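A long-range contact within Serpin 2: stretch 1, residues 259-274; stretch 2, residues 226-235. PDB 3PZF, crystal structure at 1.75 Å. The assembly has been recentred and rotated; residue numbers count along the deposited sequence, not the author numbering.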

# COMPACT_ATOMS: atom_id res chain seq x y z
N GLN A 259 17.32 8.64 7.16
CA GLN A 259 18.38 7.81 7.71
C GLN A 259 17.86 6.44 8.14
O GLN A 259 18.49 5.43 7.87
CB GLN A 259 19.08 8.52 8.90
CG GLN A 259 19.75 9.86 8.46
CD GLN A 259 20.33 10.67 9.62
OE1 GLN A 259 19.74 10.75 10.69
NE2 GLN A 259 21.48 11.28 9.39
N VAL A 260 16.70 6.40 8.80
CA VAL A 260 16.12 5.14 9.21
C VAL A 260 15.75 4.30 7.96
O VAL A 260 16.01 3.10 7.89
CB VAL A 260 14.90 5.38 10.13
CG1 VAL A 260 14.16 4.07 10.41
CG2 VAL A 260 15.33 6.08 11.44
N LEU A 261 15.20 4.95 6.94
CA LEU A 261 14.89 4.25 5.69
C LEU A 261 16.09 3.51 5.09
O LEU A 261 15.99 2.34 4.71
CB LEU A 261 14.31 5.21 4.66
CG LEU A 261 12.84 5.54 4.89
CD1 LEU A 261 12.40 6.59 3.89
CD2 LEU A 261 11.95 4.30 4.76
N ASP A 262 17.24 4.17 5.02
CA ASP A 262 18.44 3.57 4.45
C ASP A 262 18.88 2.32 5.22
O ASP A 262 19.60 1.47 4.68
CB ASP A 262 19.59 4.58 4.44
CG ASP A 262 19.36 5.72 3.46
OD1 ASP A 262 18.67 5.49 2.44
OD2 ASP A 262 19.87 6.83 3.70
N ARG A 263 18.46 2.22 6.47
CA ARG A 263 18.83 1.10 7.33
C ARG A 263 17.88 -0.06 7.16
O ARG A 263 18.19 -1.18 7.54
CB ARG A 263 18.81 1.52 8.82
CG ARG A 263 19.96 2.44 9.24
CD ARG A 263 21.29 1.70 9.18
NE ARG A 263 21.31 0.55 10.08
CZ ARG A 263 22.22 -0.42 10.04
NH1 ARG A 263 23.19 -0.39 9.12
NH2 ARG A 263 22.16 -1.43 10.90
N ILE A 264 16.71 0.23 6.60
CA ILE A 264 15.67 -0.79 6.46
C ILE A 264 15.82 -1.60 5.19
O ILE A 264 15.93 -1.04 4.11
CB ILE A 264 14.28 -0.17 6.46
CG1 ILE A 264 13.96 0.39 7.86
CG2 ILE A 264 13.23 -1.20 6.06
CD1 ILE A 264 12.67 1.18 7.88
N ASN A 265 15.83 -2.92 5.35
CA ASN A 265 15.78 -3.86 4.23
C ASN A 265 15.08 -5.09 4.77
O ASN A 265 14.70 -5.10 5.94
CB ASN A 265 17.18 -4.16 3.70
CG ASN A 265 18.13 -4.61 4.80
OD1 ASN A 265 17.95 -5.67 5.37
ND2 ASN A 265 19.14 -3.80 5.10
N SER A 266 14.86 -6.11 3.96
CA SER A 266 14.05 -7.23 4.45
C SER A 266 14.62 -7.85 5.73
O SER A 266 13.86 -8.18 6.63
CB SER A 266 13.93 -8.31 3.38
OG SER A 266 13.12 -7.80 2.32
N ALA A 267 15.93 -8.07 5.76
CA ALA A 267 16.55 -8.74 6.91
C ALA A 267 16.59 -7.82 8.12
O ALA A 267 16.34 -8.26 9.24
CB ALA A 267 17.98 -9.20 6.56
N SER A 268 16.91 -6.56 7.92
CA SER A 268 17.04 -5.65 9.06
C SER A 268 15.66 -5.34 9.65
O SER A 268 15.52 -5.14 10.86
CB SER A 268 17.78 -4.37 8.68
OG SER A 268 16.95 -3.54 7.90
N LEU A 269 14.63 -5.32 8.80
CA LEU A 269 13.28 -5.08 9.29
C LEU A 269 12.79 -6.35 9.95
O LEU A 269 12.16 -6.32 11.00
CB LEU A 269 12.32 -4.64 8.17
CG LEU A 269 10.89 -4.30 8.61
CD1 LEU A 269 10.89 -3.09 9.52
CD2 LEU A 269 9.96 -4.07 7.36
N HIS A 270 13.12 -7.50 9.36
CA HIS A 270 12.81 -8.76 10.01
C HIS A 270 13.33 -8.77 11.46
O HIS A 270 12.59 -9.11 12.39
CB HIS A 270 13.42 -9.96 9.27
CG HIS A 270 13.08 -11.26 9.92
ND1 HIS A 270 11.84 -11.84 9.80
CD2 HIS A 270 13.79 -12.05 10.75
CE1 HIS A 270 11.80 -12.95 10.51
NE2 HIS A 270 12.98 -13.09 11.11
N GLN A 271 14.61 -8.44 11.65
CA GLN A 271 15.21 -8.50 12.98
C GLN A 271 14.60 -7.46 13.89
O GLN A 271 14.33 -7.73 15.05
CB GLN A 271 16.71 -8.28 12.91
CG GLN A 271 17.41 -8.40 14.28
CD GLN A 271 18.86 -8.03 14.22
OE1 GLN A 271 19.55 -8.41 13.29
NE2 GLN A 271 19.33 -7.30 15.22
N ALA A 272 14.36 -6.26 13.37
CA ALA A 272 13.82 -5.18 14.22
C ALA A 272 12.44 -5.61 14.75
O ALA A 272 12.15 -5.44 15.93
CB ALA A 272 13.71 -3.87 13.46
N LEU A 273 11.62 -6.22 13.91
CA LEU A 273 10.31 -6.68 14.37
C LEU A 273 10.47 -7.89 15.31
O LEU A 273 9.70 -8.06 16.27
CB LEU A 273 9.39 -7.04 13.21
CG LEU A 273 9.16 -5.90 12.18
CD1 LEU A 273 8.27 -6.41 11.01
CD2 LEU A 273 8.58 -4.67 12.80
N TRP A 274 11.48 -8.70 15.04
CA TRP A 274 11.75 -9.89 15.86
C TRP A 274 12.05 -9.52 17.29
O TRP A 274 11.65 -10.22 18.23
CB TRP A 274 12.94 -10.66 15.25
CG TRP A 274 13.21 -12.03 15.84
CD1 TRP A 274 14.25 -12.40 16.68
CD2 TRP A 274 12.46 -13.21 15.59
NE1 TRP A 274 14.16 -13.76 16.97
CE2 TRP A 274 13.08 -14.27 16.29
CE3 TRP A 274 11.33 -13.48 14.81
CZ2 TRP A 274 12.57 -15.57 16.27
CZ3 TRP A 274 10.83 -14.76 14.78
CH2 TRP A 274 11.46 -15.80 15.50
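Stretch 2 226-235: NSADLGAQIL

Where a chain turns sharply, its polar backbone atoms must find partners or be left unpaid, and the contact between residues 226-235 and 259-274 of Serpin 2 illustrates how a turn and a helix junction settle such accounts together. Stretch 2 arrives as a strand at Asn226 and Ser227, passes through Ala228 to Leu230 with helical phi/psi but without the regular bonds, turns at Gly231 with a positive phi of 71°, which by itself favours glycine, and leaves as a strand from Ala232 to Leu235. The turn closes on itself: Ser227 N donates to Ala232 O (2.8 Å), Ala232 N returns to Ser227 O (3.3 Å), and Leu230 N is taken up by the side chain, Ser227 OG, at 3.0 Å.

This hairpin lies on the break between two helices. Its tip meets the first helix, with Val260 CA 5.7 Å from Leu230 CA, while its two strands reach the second, where Ala272 CA is 6.2 Å from Ser227 CA and Leu273 CA is 7.7 Å from Ile234 CA.

The break pays its own debts largely through Ser268. Ser268 OG donates to Arg263 O (2.7 Å) and accepts from Asn265 N (2.9 Å), while Asn265 OD1 accepts from Ser268 N at 2.9 Å, capping the second helix. One hydroxyl and one amide side chain thus serve three backbone groups around the interruption.

Across the contact, direct polar bonding is concentrated in one pair. Arg263 NE donates to the backbone oxygen Asp229 O at 3.1 Å, and Arg263 NH2 adds a weak bond to that same oxygen, Asp229 O, at 3.3 Å. Arg263 NH2 also forms a salt bridge with Asp229 OD1 at 3.0 Å, the carboxylate oxygen lying at the edge of the guanidinium, near its plane. The other carboxylate oxygen is served by water 1, which donates to Asp229 OD2 and to Ser268 O, each at 2.7 Å. Ser268 O also accepts from Ala272 N within the helix, at 3.0 Å, so the water joins the hairpin to a backbone oxygen already in use.

Beside this polar group the packing is apolar. Leu230, with the largest covered area of the contact, turns the end of its side chain into the helix break: Leu230 CD1 lies 3.5 Å from Ala272 CB and 4.1 Å from Ile264 CG1. Ala272 CB also meets Ile234 CD1 at 3.5 Å, so the one methyl touches two side chains of the hairpin. Val260 CG1 rests 4.1 Å from Ala232 CB, and Leu273 CD2 lies 4.1 Å from Ile234 CG2.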

# COMPACT_ATOMS: atom_id res chain seq x y z
N ASN A 226 12.89 -0.35 21.22
CA ASN A 226 13.71 0.74 20.73
C ASN A 226 14.86 0.11 20.00
O ASN A 226 15.76 -0.49 20.61
CB ASN A 226 14.21 1.63 21.87
CG ASN A 226 14.87 2.92 21.37
OD1 ASN A 226 15.47 3.65 22.18
ND2 ASN A 226 14.77 3.22 20.10
N SER A 227 14.78 0.14 18.67
CA SER A 227 15.75 -0.59 17.86
C SER A 227 17.08 0.12 17.77
O SER A 227 17.18 1.19 17.19
CB SER A 227 15.20 -0.82 16.46
OG SER A 227 16.23 -1.35 15.62
N ALA A 228 18.12 -0.49 18.34
CA ALA A 228 19.46 0.07 18.23
C ALA A 228 19.94 0.02 16.78
O ALA A 228 20.60 0.94 16.29
CB ALA A 228 20.42 -0.71 19.14
N ASP A 229 19.58 -1.07 16.11
CA ASP A 229 19.99 -1.33 14.73
C ASP A 229 19.45 -0.27 13.77
O ASP A 229 20.21 0.29 12.97
CB ASP A 229 19.50 -2.73 14.33
CG ASP A 229 20.15 -3.25 13.06
OD1 ASP A 229 21.39 -3.39 13.05
OD2 ASP A 229 19.41 -3.55 12.08
N LEU A 230 18.16 0.04 13.87
CA LEU A 230 17.52 1.00 12.94
C LEU A 230 17.62 2.45 13.42
O LEU A 230 17.42 3.38 12.64
CB LEU A 230 16.04 0.66 12.73
CG LEU A 230 15.72 -0.69 12.09
CD1 LEU A 230 14.23 -0.81 11.79
CD2 LEU A 230 16.53 -0.92 10.82
N GLY A 231 17.91 2.65 14.70
CA GLY A 231 17.89 3.99 15.27
C GLY A 231 16.47 4.53 15.40
O GLY A 231 16.23 5.71 15.15
N ALA A 232 15.54 3.69 15.83
CA ALA A 232 14.13 4.07 15.84
C ALA A 232 13.34 3.20 16.80
O ALA A 232 13.67 2.03 17.00
CB ALA A 232 13.53 3.88 14.41
N GLN A 233 12.27 3.77 17.35
CA GLN A 233 11.33 2.98 18.13
C GLN A 233 10.34 2.35 17.20
O GLN A 233 9.96 2.94 16.18
CB GLN A 233 10.59 3.87 19.13
CG GLN A 233 11.48 4.31 20.34
CD GLN A 233 10.79 5.42 21.10
OE1 GLN A 233 10.59 6.52 20.56
NE2 GLN A 233 10.38 5.14 22.35
N ILE A 234 9.95 1.12 17.51
CA ILE A 234 8.92 0.48 16.72
C ILE A 234 7.77 0.07 17.62
O ILE A 234 7.99 -0.47 18.70
CB ILE A 234 9.50 -0.74 15.97
CG1 ILE A 234 10.73 -0.29 15.15
CG2 ILE A 234 8.45 -1.32 15.08
CD1 ILE A 234 11.41 -1.41 14.38
N LEU A 235 6.55 0.28 17.15
CA LEU A 235 5.33 0.00 17.94
C LEU A 235 4.30 -0.71 17.08
O LEU A 235 4.13 -0.38 15.92
CB LEU A 235 4.73 1.34 18.44
CG LEU A 235 3.35 1.26 19.10
CD1 LEU A 235 3.44 0.72 20.55
CD2 LEU A 235 2.68 2.64 19.14
O HOH W 1 17.12 -4.57 12.96